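Side-chain contacts in UTP-glucose-1-phosphate uridylyltransferase 2 (Trypanosoma brucei, PDB 3GUE), which probably catalyses the formation of UDP-glucose and diphosphate from UTP and glucose 1-phosphate: residues L108-L113 with E393-V398; E139-L144 with E152-D157; R164-R169 with F173-Y178; L381-L384 with A388-V391; E415-I420 with E424-G429. All blocks are in the same frame, centred on the assembly; numbering follows the deposited sequence.

Interaction 1 (L108-L113 with E393-V398)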
# COMPACT_ATOMS: atom_id res chain seq x y z
N LEU A 108 0.76 -13.22 -3.95
CA LEU A 108 1.95 -13.78 -3.32
C LEU A 108 2.67 -14.78 -4.22
O LEU A 108 3.90 -14.89 -4.16
CB LEU A 108 1.61 -14.37 -1.92
CG LEU A 108 2.76 -14.72 -0.95
CD1 LEU A 108 3.85 -13.63 -0.82
CD2 LEU A 108 2.15 -15.06 0.40
N ASP A 109 1.91 -15.52 -5.02
CA ASP A 109 2.43 -16.30 -6.15
C ASP A 109 3.31 -15.43 -7.04
O ASP A 109 4.48 -15.73 -7.23
CB ASP A 109 1.30 -16.88 -7.01
CG ASP A 109 0.68 -18.08 -6.38
OD1 ASP A 109 1.44 -19.04 -6.07
OD2 ASP A 109 -0.56 -18.06 -6.19
N PHE A 110 2.73 -14.35 -7.57
CA PHE A 110 3.48 -13.37 -8.40
C PHE A 110 4.74 -12.79 -7.75
O PHE A 110 5.78 -12.72 -8.40
CB PHE A 110 2.56 -12.30 -9.00
CG PHE A 110 1.73 -12.81 -10.14
CD1 PHE A 110 2.34 -13.16 -11.34
CD2 PHE A 110 0.34 -12.95 -10.02
CE1 PHE A 110 1.58 -13.66 -12.43
CE2 PHE A 110 -0.43 -13.43 -11.07
CZ PHE A 110 0.19 -13.78 -12.29
N THR A 111 4.68 -12.47 -6.44
CA THR A 111 5.84 -12.01 -5.66
C THR A 111 6.93 -13.09 -5.54
O THR A 111 8.10 -12.80 -5.77
CB THR A 111 5.41 -11.53 -4.22
OG1 THR A 111 4.58 -10.37 -4.32
CG2 THR A 111 6.63 -11.21 -3.35
N ALA A 112 6.54 -14.32 -5.20
CA ALA A 112 7.46 -15.46 -5.11
C ALA A 112 8.12 -15.81 -6.46
O ALA A 112 9.30 -16.18 -6.51
CB ALA A 112 6.78 -16.70 -4.53
N LEU A 113 7.34 -15.72 -7.53
CA LEU A 113 7.80 -16.03 -8.88
C LEU A 113 8.70 -14.94 -9.45
O LEU A 113 9.65 -15.24 -10.17
CB LEU A 113 6.59 -16.27 -9.82
CG LEU A 113 5.75 -17.56 -9.68
CD1 LEU A 113 4.54 -17.47 -10.57
CD2 LEU A 113 6.51 -18.85 -9.95
N GLU A 393 7.52 -11.20 -18.91
CA GLU A 393 8.44 -12.33 -18.82
C GLU A 393 9.01 -12.42 -17.40
O GLU A 393 9.10 -13.52 -16.82
CB GLU A 393 9.55 -12.20 -19.87
CG GLU A 393 10.37 -13.46 -20.11
CD GLU A 393 11.58 -13.19 -21.00
OE1 GLU A 393 11.42 -12.41 -21.97
OE2 GLU A 393 12.67 -13.75 -20.73
N ASP A 394 9.32 -11.27 -16.82
CA ASP A 394 9.89 -11.21 -15.47
C ASP A 394 8.82 -11.31 -14.36
O ASP A 394 9.11 -11.02 -13.18
CB ASP A 394 10.82 -10.00 -15.30
CG ASP A 394 10.10 -8.66 -15.41
OD1 ASP A 394 8.98 -8.58 -15.95
OD2 ASP A 394 10.67 -7.64 -14.95
N GLN A 395 7.62 -11.74 -14.74
CA GLN A 395 6.50 -12.04 -13.83
C GLN A 395 5.84 -10.84 -13.14
O GLN A 395 5.22 -10.98 -12.10
CB GLN A 395 6.90 -13.12 -12.82
CG GLN A 395 7.39 -14.44 -13.45
CD GLN A 395 6.30 -15.23 -14.14
OE1 GLN A 395 5.17 -14.75 -14.33
NE2 GLN A 395 6.62 -16.46 -14.49
N ARG A 396 5.99 -9.66 -13.73
CA ARG A 396 5.34 -8.48 -13.18
C ARG A 396 3.97 -8.36 -13.83
O ARG A 396 3.69 -9.01 -14.84
CB ARG A 396 6.19 -7.21 -13.40
CG ARG A 396 7.46 -7.16 -12.56
CD ARG A 396 8.15 -5.80 -12.62
NE ARG A 396 8.52 -5.45 -13.98
CZ ARG A 396 8.04 -4.40 -14.64
NH1 ARG A 396 7.20 -3.57 -14.04
NH2 ARG A 396 8.44 -4.17 -15.90
N LEU A 397 3.09 -7.59 -13.21
CA LEU A 397 1.82 -7.21 -13.83
C LEU A 397 1.90 -5.76 -14.23
O LEU A 397 2.28 -4.90 -13.43
CB LEU A 397 0.65 -7.47 -12.90
CG LEU A 397 0.23 -8.94 -12.94
CD1 LEU A 397 1.16 -9.83 -12.16
CD2 LEU A 397 -1.15 -9.10 -12.43
N VAL A 398 1.54 -5.49 -15.48
CA VAL A 398 1.71 -4.14 -16.05
C VAL A 398 0.51 -3.78 -16.95
O VAL A 398 -0.07 -4.64 -17.60
CB VAL A 398 3.00 -4.04 -16.89
CG1 VAL A 398 4.25 -4.36 -16.02
CG2 VAL A 398 2.91 -4.96 -18.08

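Interaction 2 (E139-L144 with E152-D157)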
# COMPACT_ATOMS: atom_id res chain seq x y z
N GLU A 139 -1.51 -17.30 7.97
CA GLU A 139 -2.01 -17.58 6.62
C GLU A 139 -0.95 -17.48 5.53
O GLU A 139 -0.95 -18.28 4.59
CB GLU A 139 -3.17 -16.63 6.26
CG GLU A 139 -4.50 -17.07 6.80
CD GLU A 139 -5.64 -16.49 6.02
OE1 GLU A 139 -6.53 -15.88 6.66
OE2 GLU A 139 -5.65 -16.62 4.77
N THR A 140 -0.09 -16.46 5.64
CA THR A 140 1.03 -16.27 4.74
C THR A 140 2.03 -17.42 4.85
O THR A 140 2.46 -17.99 3.83
CB THR A 140 1.78 -14.90 4.99
OG1 THR A 140 0.89 -13.82 4.79
CG2 THR A 140 2.91 -14.72 4.04
N LYS A 141 2.39 -17.77 6.09
CA LYS A 141 3.31 -18.88 6.31
C LYS A 141 2.76 -20.16 5.68
O LYS A 141 3.48 -20.83 4.94
CB LYS A 141 3.61 -19.10 7.80
CG LYS A 141 4.70 -20.16 8.02
CD LYS A 141 5.16 -20.27 9.47
CE LYS A 141 6.18 -21.34 9.57
NZ LYS A 141 7.00 -21.18 10.79
N ASN A 142 1.49 -20.46 5.94
CA ASN A 142 0.93 -21.72 5.44
C ASN A 142 0.82 -21.73 3.92
O ASN A 142 1.10 -22.76 3.29
CB ASN A 142 -0.39 -22.11 6.10
CG ASN A 142 -0.57 -23.64 6.19
OD1 ASN A 142 0.10 -24.31 7.00
ND2 ASN A 142 -1.46 -24.19 5.35
N PHE A 143 0.43 -20.59 3.34
CA PHE A 143 0.45 -20.43 1.88
C PHE A 143 1.81 -20.74 1.26
O PHE A 143 1.91 -21.41 0.21
CB PHE A 143 -0.01 -19.04 1.41
CG PHE A 143 -0.04 -18.91 -0.11
CD1 PHE A 143 -1.20 -19.22 -0.81
CD2 PHE A 143 1.09 -18.52 -0.83
CE1 PHE A 143 -1.24 -19.15 -2.19
CE2 PHE A 143 1.06 -18.46 -2.21
CZ PHE A 143 -0.11 -18.78 -2.90
N LEU A 144 2.87 -20.23 1.87
CA LEU A 144 4.21 -20.42 1.32
C LEU A 144 4.77 -21.86 1.38
O LEU A 144 5.88 -22.08 0.92
CB LEU A 144 5.21 -19.40 1.89
CG LEU A 144 4.96 -17.93 1.47
CD1 LEU A 144 5.86 -16.94 2.23
CD2 LEU A 144 5.07 -17.73 -0.07
N GLU A 152 11.15 -23.01 4.02
CA GLU A 152 12.19 -23.59 4.87
C GLU A 152 13.04 -22.55 5.61
O GLU A 152 13.78 -22.89 6.55
CB GLU A 152 13.06 -24.57 4.08
CG GLU A 152 12.26 -25.73 3.44
CD GLU A 152 13.07 -26.62 2.46
OE1 GLU A 152 14.18 -26.20 2.02
OE2 GLU A 152 12.59 -27.75 2.14
N VAL A 153 12.94 -21.28 5.19
CA VAL A 153 13.65 -20.16 5.85
C VAL A 153 12.70 -19.00 6.22
O VAL A 153 13.14 -17.89 6.52
CB VAL A 153 14.86 -19.65 5.01
CG1 VAL A 153 15.88 -20.75 4.85
CG2 VAL A 153 14.42 -19.10 3.65
N PHE A 154 11.40 -19.28 6.23
CA PHE A 154 10.38 -18.29 6.58
C PHE A 154 10.60 -17.63 7.97
O PHE A 154 10.72 -16.40 8.05
CB PHE A 154 8.98 -18.89 6.45
CG PHE A 154 7.89 -17.91 6.72
CD1 PHE A 154 7.42 -17.10 5.71
CD2 PHE A 154 7.39 -17.76 8.01
CE1 PHE A 154 6.43 -16.18 5.95
CE2 PHE A 154 6.35 -16.82 8.27
CZ PHE A 154 5.91 -16.02 7.25
N ASP A 155 10.65 -18.41 9.04
CA ASP A 155 10.88 -17.84 10.36
C ASP A 155 12.25 -17.12 10.48
O ASP A 155 12.32 -15.97 10.92
CB ASP A 155 10.75 -18.90 11.47
CG ASP A 155 9.31 -19.36 11.71
OD1 ASP A 155 8.32 -18.72 11.26
OD2 ASP A 155 9.17 -20.41 12.39
N SER A 156 13.33 -17.78 10.06
CA SER A 156 14.69 -17.25 10.29
C SER A 156 15.10 -16.09 9.36
O SER A 156 15.83 -15.19 9.78
CB SER A 156 15.72 -18.36 10.19
OG SER A 156 15.67 -18.98 8.93
N ASP A 157 14.63 -16.11 8.11
CA ASP A 157 15.07 -15.12 7.11
C ASP A 157 13.96 -14.21 6.54
O ASP A 157 14.14 -12.99 6.44
CB ASP A 157 15.86 -15.82 6.00
CG ASP A 157 17.20 -16.38 6.48
OD1 ASP A 157 17.23 -17.43 7.17
OD2 ASP A 157 18.25 -15.77 6.16

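Interaction 3 (R164-R169 with F173-Y178)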
# COMPACT_ATOMS: atom_id res chain seq x y z
N ARG A 164 1.75 -4.39 16.88
CA ARG A 164 0.32 -4.10 16.94
C ARG A 164 0.01 -3.13 18.07
O ARG A 164 0.72 -3.08 19.09
CB ARG A 164 -0.54 -5.35 17.06
CG ARG A 164 -0.17 -6.33 18.15
CD ARG A 164 -1.23 -7.42 18.20
NE ARG A 164 -1.24 -8.15 19.47
CZ ARG A 164 -2.15 -9.08 19.78
NH1 ARG A 164 -3.11 -9.38 18.91
NH2 ARG A 164 -2.10 -9.70 20.95
N VAL A 165 -1.07 -2.38 17.86
CA VAL A 165 -1.46 -1.31 18.75
C VAL A 165 -2.97 -1.43 19.01
O VAL A 165 -3.72 -1.88 18.15
CB VAL A 165 -1.02 0.13 18.22
CG1 VAL A 165 0.46 0.16 17.83
CG2 VAL A 165 -1.84 0.61 17.06
N PRO A 166 -3.44 -1.05 20.21
CA PRO A 166 -4.90 -1.16 20.33
C PRO A 166 -5.63 -0.03 19.60
O PRO A 166 -5.09 1.08 19.47
CB PRO A 166 -5.12 -1.07 21.85
CG PRO A 166 -4.03 -0.21 22.33
CD PRO A 166 -2.82 -0.57 21.46
N LYS A 167 -6.80 -0.35 19.06
CA LYS A 167 -7.77 0.65 18.61
C LYS A 167 -8.23 1.32 19.90
O LYS A 167 -8.33 0.65 20.93
CB LYS A 167 -8.97 -0.01 17.96
CG LYS A 167 -8.63 -0.75 16.67
CD LYS A 167 -9.87 -1.44 16.15
CE LYS A 167 -9.52 -2.36 14.98
NZ LYS A 167 -10.74 -2.96 14.37
N ILE A 168 -8.45 2.63 19.87
CA ILE A 168 -8.78 3.34 21.11
C ILE A 168 -10.14 4.03 20.91
O ILE A 168 -10.43 4.46 19.81
CB ILE A 168 -7.64 4.29 21.56
CG1 ILE A 168 -7.32 5.36 20.50
CG2 ILE A 168 -6.33 3.47 21.90
CD1 ILE A 168 -6.69 6.63 21.09
N ARG A 169 -10.97 4.11 21.95
CA ARG A 169 -12.32 4.69 21.82
C ARG A 169 -12.22 6.17 21.46
O ARG A 169 -11.40 6.91 22.03
CB ARG A 169 -13.10 4.53 23.13
CG ARG A 169 -13.36 3.11 23.65
CD ARG A 169 -14.18 3.17 24.99
NE ARG A 169 -15.46 3.90 24.85
CZ ARG A 169 -16.67 3.35 24.87
NH1 ARG A 169 -16.83 2.04 25.05
NH2 ARG A 169 -17.75 4.12 24.74
N PHE A 173 -10.57 7.59 24.80
CA PHE A 173 -9.21 7.14 24.38
C PHE A 173 -8.64 5.88 25.06
O PHE A 173 -7.46 5.56 24.92
CB PHE A 173 -8.21 8.32 24.37
CG PHE A 173 -8.74 9.57 23.69
CD1 PHE A 173 -8.68 9.71 22.30
CD2 PHE A 173 -9.35 10.59 24.44
CE1 PHE A 173 -9.20 10.85 21.67
CE2 PHE A 173 -9.88 11.75 23.80
CZ PHE A 173 -9.79 11.86 22.42
N PHE A 174 -9.50 5.18 25.79
CA PHE A 174 -9.12 3.88 26.37
C PHE A 174 -9.02 2.82 25.28
O PHE A 174 -9.69 2.95 24.28
CB PHE A 174 -10.14 3.46 27.42
CG PHE A 174 -9.82 3.99 28.80
CD1 PHE A 174 -9.37 3.13 29.80
CD2 PHE A 174 -9.97 5.35 29.09
CE1 PHE A 174 -9.07 3.63 31.09
CE2 PHE A 174 -9.66 5.86 30.36
CZ PHE A 174 -9.20 5.00 31.35
N PRO A 175 -8.20 1.77 25.46
CA PRO A 175 -8.31 0.73 24.43
C PRO A 175 -9.72 0.13 24.44
O PRO A 175 -10.31 -0.10 25.50
CB PRO A 175 -7.31 -0.35 24.88
CG PRO A 175 -6.44 0.31 25.88
CD PRO A 175 -7.25 1.40 26.52
N VAL A 176 -10.22 -0.12 23.24
CA VAL A 176 -11.55 -0.67 23.04
C VAL A 176 -11.57 -2.12 23.51
O VAL A 176 -10.55 -2.82 23.48
CB VAL A 176 -12.01 -0.50 21.56
CG1 VAL A 176 -11.24 -1.42 20.61
CG2 VAL A 176 -13.54 -0.64 21.42
N THR A 177 -12.72 -2.54 23.99
CA THR A 177 -13.01 -3.96 24.23
C THR A 177 -14.06 -4.43 23.22
O THR A 177 -15.03 -3.71 22.95
CB THR A 177 -13.48 -4.19 25.67
OG1 THR A 177 -12.38 -3.94 26.57
CG2 THR A 177 -13.97 -5.62 25.86
N TYR A 178 -13.83 -5.61 22.64
CA TYR A 178 -14.77 -6.25 21.71
C TYR A 178 -14.83 -7.77 21.98
O TYR A 178 -14.19 -8.58 21.30
CB TYR A 178 -14.43 -5.92 20.23
CG TYR A 178 -15.55 -6.23 19.26
CD1 TYR A 178 -16.76 -5.53 19.34
CD2 TYR A 178 -15.43 -7.24 18.29
CE1 TYR A 178 -17.81 -5.81 18.48
CE2 TYR A 178 -16.49 -7.54 17.42
CZ TYR A 178 -17.67 -6.81 17.52
OH TYR A 178 -18.74 -7.07 16.70
O HOH W 1 -14.95 -0.38 24.94

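Interaction 4 (L381-L384 with A388-V391)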
# COMPACT_ATOMS: atom_id res chain seq x y z
N LEU A 381 -8.97 -4.14 -8.20
CA LEU A 381 -8.89 -5.61 -8.34
C LEU A 381 -9.52 -6.10 -9.62
O LEU A 381 -8.97 -6.99 -10.27
CB LEU A 381 -9.57 -6.30 -7.17
CG LEU A 381 -9.49 -7.83 -7.19
CD1 LEU A 381 -8.02 -8.27 -7.14
CD2 LEU A 381 -10.33 -8.38 -6.01
N LEU A 382 -10.69 -5.54 -9.94
CA LEU A 382 -11.34 -5.75 -11.23
C LEU A 382 -10.41 -5.45 -12.40
O LEU A 382 -10.35 -6.25 -13.37
CB LEU A 382 -12.62 -4.89 -11.34
CG LEU A 382 -13.35 -4.77 -12.69
CD1 LEU A 382 -13.71 -6.17 -13.22
CD2 LEU A 382 -14.62 -3.89 -12.55
N ALA A 383 -9.71 -4.31 -12.33
CA ALA A 383 -8.83 -3.89 -13.44
C ALA A 383 -7.64 -4.85 -13.55
O ALA A 383 -7.30 -5.28 -14.66
CB ALA A 383 -8.34 -2.43 -13.27
N LEU A 384 -7.10 -5.26 -12.40
CA LEU A 384 -5.95 -6.16 -12.39
C LEU A 384 -6.27 -7.53 -12.95
O LEU A 384 -5.48 -8.10 -13.75
CB LEU A 384 -5.38 -6.30 -10.98
CG LEU A 384 -3.95 -6.86 -10.93
CD1 LEU A 384 -2.96 -5.93 -11.66
CD2 LEU A 384 -3.52 -6.99 -9.50
N ALA A 388 -6.80 -5.74 -19.04
CA ALA A 388 -6.14 -4.43 -18.98
C ALA A 388 -4.71 -4.56 -18.47
O ALA A 388 -3.86 -3.72 -18.78
CB ALA A 388 -6.94 -3.47 -18.08
N TYR A 389 -4.47 -5.59 -17.66
CA TYR A 389 -3.15 -5.85 -17.08
C TYR A 389 -2.61 -7.16 -17.59
O TYR A 389 -3.37 -8.07 -17.83
CB TYR A 389 -3.19 -5.81 -15.55
CG TYR A 389 -3.23 -4.39 -15.02
CD1 TYR A 389 -2.05 -3.72 -14.66
CD2 TYR A 389 -4.44 -3.70 -14.88
CE1 TYR A 389 -2.08 -2.40 -14.20
CE2 TYR A 389 -4.47 -2.38 -14.42
CZ TYR A 389 -3.30 -1.74 -14.07
OH TYR A 389 -3.34 -0.42 -13.59
N GLN A 390 -1.30 -7.23 -17.79
CA GLN A 390 -0.69 -8.35 -18.47
C GLN A 390 0.50 -8.80 -17.68
O GLN A 390 1.16 -8.00 -17.05
CB GLN A 390 -0.20 -7.93 -19.88
CG GLN A 390 -1.25 -7.27 -20.77
CD GLN A 390 -0.76 -6.91 -22.15
OE1 GLN A 390 0.44 -6.90 -22.43
NE2 GLN A 390 -1.70 -6.61 -23.04
N VAL A 391 0.80 -10.09 -17.76
CA VAL A 391 2.00 -10.67 -17.17
C VAL A 391 3.21 -10.55 -18.10
O VAL A 391 3.16 -10.91 -19.26
CB VAL A 391 1.73 -12.13 -16.70
CG1 VAL A 391 2.95 -12.72 -15.99
CG2 VAL A 391 0.52 -12.14 -15.79

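Interaction 5 (E415-I420 with E424-G429)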
# COMPACT_ATOMS: atom_id res chain seq x y z
N GLU A 415 -22.19 1.08 -2.37
CA GLU A 415 -23.23 0.34 -1.63
C GLU A 415 -23.27 -1.15 -1.99
O GLU A 415 -23.90 -1.95 -1.30
CB GLU A 415 -24.60 0.96 -1.90
CG GLU A 415 -24.73 2.44 -1.55
CD GLU A 415 -26.12 3.00 -1.84
OE1 GLU A 415 -26.92 2.32 -2.52
OE2 GLU A 415 -26.42 4.12 -1.37
N HIS A 416 -22.60 -1.52 -3.08
CA HIS A 416 -22.68 -2.89 -3.60
C HIS A 416 -21.35 -3.62 -3.81
O HIS A 416 -21.31 -4.86 -3.74
CB HIS A 416 -23.46 -2.90 -4.92
CG HIS A 416 -24.89 -2.46 -4.79
ND1 HIS A 416 -25.42 -1.45 -5.54
CD2 HIS A 416 -25.87 -2.89 -3.96
CE1 HIS A 416 -26.69 -1.27 -5.20
NE2 HIS A 416 -26.99 -2.14 -4.25
N TYR A 417 -20.29 -2.87 -4.07
CA TYR A 417 -19.06 -3.47 -4.63
C TYR A 417 -17.81 -3.25 -3.81
O TYR A 417 -16.70 -3.61 -4.23
CB TYR A 417 -18.84 -2.97 -6.06
CG TYR A 417 -20.04 -3.28 -6.93
CD1 TYR A 417 -20.40 -4.61 -7.17
CD2 TYR A 417 -20.84 -2.28 -7.45
CE1 TYR A 417 -21.50 -4.92 -7.94
CE2 TYR A 417 -21.96 -2.58 -8.21
CZ TYR A 417 -22.29 -3.91 -8.45
OH TYR A 417 -23.38 -4.22 -9.21
N LYS A 418 -17.99 -2.63 -2.65
CA LYS A 418 -16.86 -2.15 -1.88
C LYS A 418 -16.29 -3.36 -1.13
O LYS A 418 -15.07 -3.56 -1.10
CB LYS A 418 -17.29 -1.00 -0.97
CG LYS A 418 -16.39 -0.79 0.25
CD LYS A 418 -16.52 0.61 0.83
CE LYS A 418 -15.45 0.82 1.88
NZ LYS A 418 -14.10 0.36 1.43
N MET A 419 -17.19 -4.17 -0.59
CA MET A 419 -16.83 -5.41 0.09
C MET A 419 -16.65 -6.52 -0.94
O MET A 419 -17.37 -6.56 -1.94
CB MET A 419 -17.89 -5.79 1.11
CG MET A 419 -18.17 -4.74 2.22
SD MET A 419 -16.86 -4.50 3.47
CE MET A 419 -15.99 -3.11 2.73
N ILE A 420 -15.68 -7.41 -0.69
CA ILE A 420 -15.31 -8.40 -1.73
C ILE A 420 -16.47 -9.33 -2.06
O ILE A 420 -16.61 -9.78 -3.20
CB ILE A 420 -13.99 -9.21 -1.44
CG1 ILE A 420 -13.77 -10.23 -2.57
CG2 ILE A 420 -14.06 -9.92 -0.13
CD1 ILE A 420 -12.39 -10.32 -3.14
N GLU A 424 -17.89 -9.90 -5.66
CA GLU A 424 -18.05 -11.30 -6.10
C GLU A 424 -19.25 -11.57 -7.02
O GLU A 424 -19.14 -12.35 -7.96
CB GLU A 424 -18.02 -12.23 -4.89
CG GLU A 424 -16.58 -12.38 -4.36
CD GLU A 424 -16.46 -13.17 -3.09
OE1 GLU A 424 -15.31 -13.30 -2.61
OE2 GLU A 424 -17.48 -13.65 -2.56
N LYS A 425 -20.38 -10.92 -6.77
CA LYS A 425 -21.52 -11.03 -7.69
C LYS A 425 -21.29 -10.40 -9.07
O LYS A 425 -21.79 -10.91 -10.10
CB LYS A 425 -22.81 -10.53 -7.04
CG LYS A 425 -23.55 -11.70 -6.33
CD LYS A 425 -24.33 -11.30 -5.09
CE LYS A 425 -23.55 -11.64 -3.83
NZ LYS A 425 -23.74 -13.09 -3.41
N LEU A 426 -20.52 -9.30 -9.10
CA LEU A 426 -20.23 -8.57 -10.33
C LEU A 426 -19.46 -9.40 -11.38
O LEU A 426 -19.78 -9.36 -12.58
CB LEU A 426 -19.47 -7.26 -10.00
CG LEU A 426 -19.17 -6.34 -11.17
CD1 LEU A 426 -20.51 -5.83 -11.74
CD2 LEU A 426 -18.26 -5.15 -10.78
N VAL A 427 -18.43 -10.12 -10.92
CA VAL A 427 -17.53 -10.89 -11.75
C VAL A 427 -17.78 -12.42 -11.70
O VAL A 427 -17.08 -13.19 -12.36
CB VAL A 427 -16.06 -10.68 -11.33
CG1 VAL A 427 -15.52 -9.34 -11.82
CG2 VAL A 427 -15.90 -10.83 -9.82
N LYS A 428 -18.77 -12.83 -10.90
CA LYS A 428 -19.16 -14.22 -10.73
C LYS A 428 -19.23 -14.97 -12.06
O LYS A 428 -18.63 -16.03 -12.23
CB LYS A 428 -20.53 -14.25 -10.05
CG LYS A 428 -21.16 -15.59 -9.89
CD LYS A 428 -22.67 -15.45 -9.82
CE LYS A 428 -23.14 -14.81 -8.53
NZ LYS A 428 -24.59 -14.49 -8.65
N GLY A 429 -19.98 -14.41 -13.01
CA GLY A 429 -20.17 -15.05 -14.31
C GLY A 429 -19.15 -14.63 -15.35
O GLY A 429 -19.27 -15.00 -16.52

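Interaction 1 (L108-L113 with E393-V398)
Leu397 meets Phe110 almost squarely: its CD1 methyl stands over the middle of the ring, 3.6 Å from the centroid and only 11° off the ring normal. This is a CH-pi contact, in which the leucine comes end-on to the ring. The branched end of leucine suits the task, because one methyl can reach the flat aromatic surface while CB keeps to the side. Further along the helix the touch is looser, with Gln395 CG lying 4.1 Å from Leu113 CB. Gln395 has positive phi (70°), turning the chain over, and its folded side chain, bent at chi2 (-70°), lies beside the helix. Its carbonyl O passes obliquely by the Phe110 ring and accepts a bond from Gln114 NE2. Behind this turn Arg396 NE bridges to Asp394 OD2 at 3.2 Å, the carboxylate oxygen lying in the guanidinium plane. The contact thus sets the turn and second strand of a beta hairpin, 389-391 with 397-399, against helix 107-122 of the GT-A type nucleotidyltransferase fold.

Interaction 2 (E139-L144 with E152-D157)
The Phe154 ring carries the aliphatic chain of Lys141 over one face, with CB 3.6 Å above the plane and displaced toward the rim. Lys141 CG follows along the rim, 3.6 Å from Phe154 CD2, and CD runs out past that edge. Leu144 CD1 approaches obliquely, 3.8 Å from Phe154 CD1, and Asp155 OD1 lies at the ring edge, in its plane. Lysine suits this place because its methylenes pack on the aromatic while its ammonium travels on to a charge. Lys141 CG is anti to the backbone N (chi1 -173°) and the chain is extended beyond it, which carries NZ past the ring to Asp155. There Lys141 NZ sits 2.8 Å from Asp155 OD2 in a salt bridge, with a weak hydrogen bond to OD1 as well. The two helices, 137-143 and 154-158, belong to the connection between the adjacent parallel strands 128-132 and 159-161, a beta-alpha-beta crossover of the central sheet. Val153 takes the N-cap position before the second helix, whose opening turn is of the wider pi type. On the inner side Thr140 CG2 reaches Phe154 CE1 at 4.3 Å, while Thr140 OG1 bonds Thr136 O and Asn83 ND2; Asn83 is a UDP-glucose-binding residue.

Interaction 3 (R164-R169 with F173-Y178)
The rings of Pro166 and Pro175 run alongside each other in the same direction, their CB atoms 3.8 Å apart. Ile168 CD1 meets the Phe173 ring edge in its plane, 3.9 Å from Phe173 CD1; with CG1 between the backbone N and the carbonyl carbon (chi1 59°), isoleucine sends this methyl across to the ring. Apolar side chains suit this side, which helices 10-21 and 26-40 cover. Backbone bonds draw the two segments together: Arg169 N to Phe174 O (2.9 Å), Val176 N to Lys167 O (3.1 Å) and, more bent, Phe173 N to Arg169 O. Lys167 and Val176 also stay packed, Lys167 CB 3.8 Å from Val176 CG1, with Lys167 NZ bonded to Val335 O. Only toward Arg169 and Thr177 is the contact looser and wetter: Arg169 NE pairs with Asp171, and a water accepts from Arg169 NH1 (3.1 Å) and Thr177 N. This tight turn, with its single bridge between Ile168 and Pro175, folds the following loop back on the end of strand 165-169, a member of the antiparallel sheet with 344-349.

Interaction 4 (L381-L384 with A388-V391)
The end of helix 378-385 comes close to the start of strand 389-391 after a short reversal, with the CA atoms of Leu384 and Tyr389 5.5 Å apart. Tyr389 is the centrepiece, since its ring is wide enough to meet two successive residues of the helix at once. Leu384 CD1 lies over one face, 4.1 Å from the ring centroid and 27° off the normal, a CH-pi contact that falls toward Tyr389 CG, the nearest ring atom at 3.7 Å. The leucine starts out pointing away from the strand, but chi1 of -162° places CG anti to the backbone N and brings CD1 round onto the tyrosine; the two side chains stand roughly perpendicular. At the ring's edge, near its plane, Ala383 O comes within 3.3 Å of Tyr389 CD2, so that a carbonyl oxygen faces the C-H rim of the aromatic. Ala383 CB also touches Tyr389 CE2, at 4.0 Å, and so small a side chain lets the ring lie close to the helix. Ser386 OG ties the reversal together, bonded to both Ala383 O and Ala388 N, while Lys102 NZ bonds Leu384 O. Leu381 and Leu382 pack on helix 420-427, and Leu382, with Ala383, on strand 409-412. Leu384 and Tyr389 also touch strand 100-102, and Gln390 pairs through its backbone with Val398.

Interaction 5 (E415-I420 with E424-G429)
Tyr417 and Leu426 join the loop leaving strand 409-412 to helix 420-427, at the root of the C-terminal parallel beta region, which in relatives of this enzyme forms a left-handed beta-helix. In the first shell Leu426 CB lies 3.7 Å from Tyr417 CE1, and CD2 hangs over one face of the ring, 4.2 Å above its plane and shifted toward the rim. The opposite face of the ring is taken by His416 CB, centred 3.6 Å above it, which leaves the aromatic sandwiched between two aliphatic groups. At the helix start, Met419 occupies the N-cap position and Glu424 N bonds Ile420 O, although the exact place of that oxygen is doubtful. Farther out, Leu412, Val446 and Phe448 pack round Leu426, whose backbone also bonds Phe448. Ile420 reaches Leu381 of helix 378-385 and, through its backbone, Met90. Tyrosine suits its place because an apolar ring can be buried while its far end remains polar: Tyr417 OH hydrogen-bonds Gly444 O and makes a weak bond with Val446 N.

How the interactions relate
Starting from the N terminus, helix 107-122 opens interaction 1, whose long loop of 279 residues closes at 393-398. Within it, interactions 2, 3 and 4 close short local loops one after another; interaction 5 follows in series, and none of the loops cross. Interactions 1 and 2 touch where Leu108 packs on Thr140, Phe143 and Leu144, tying neighbouring helices over the central sheet. Interactions 1 and 4 share the hairpin of strands 389-391 and 397-399. Interaction 4 also meets interaction 5 through Leu381 and Leu382 against Ile420, Leu426 and Val427, which leads on to the C-terminal parallel strands. Interaction 3 stands apart, about 13 Å or more from every other at nearest atoms.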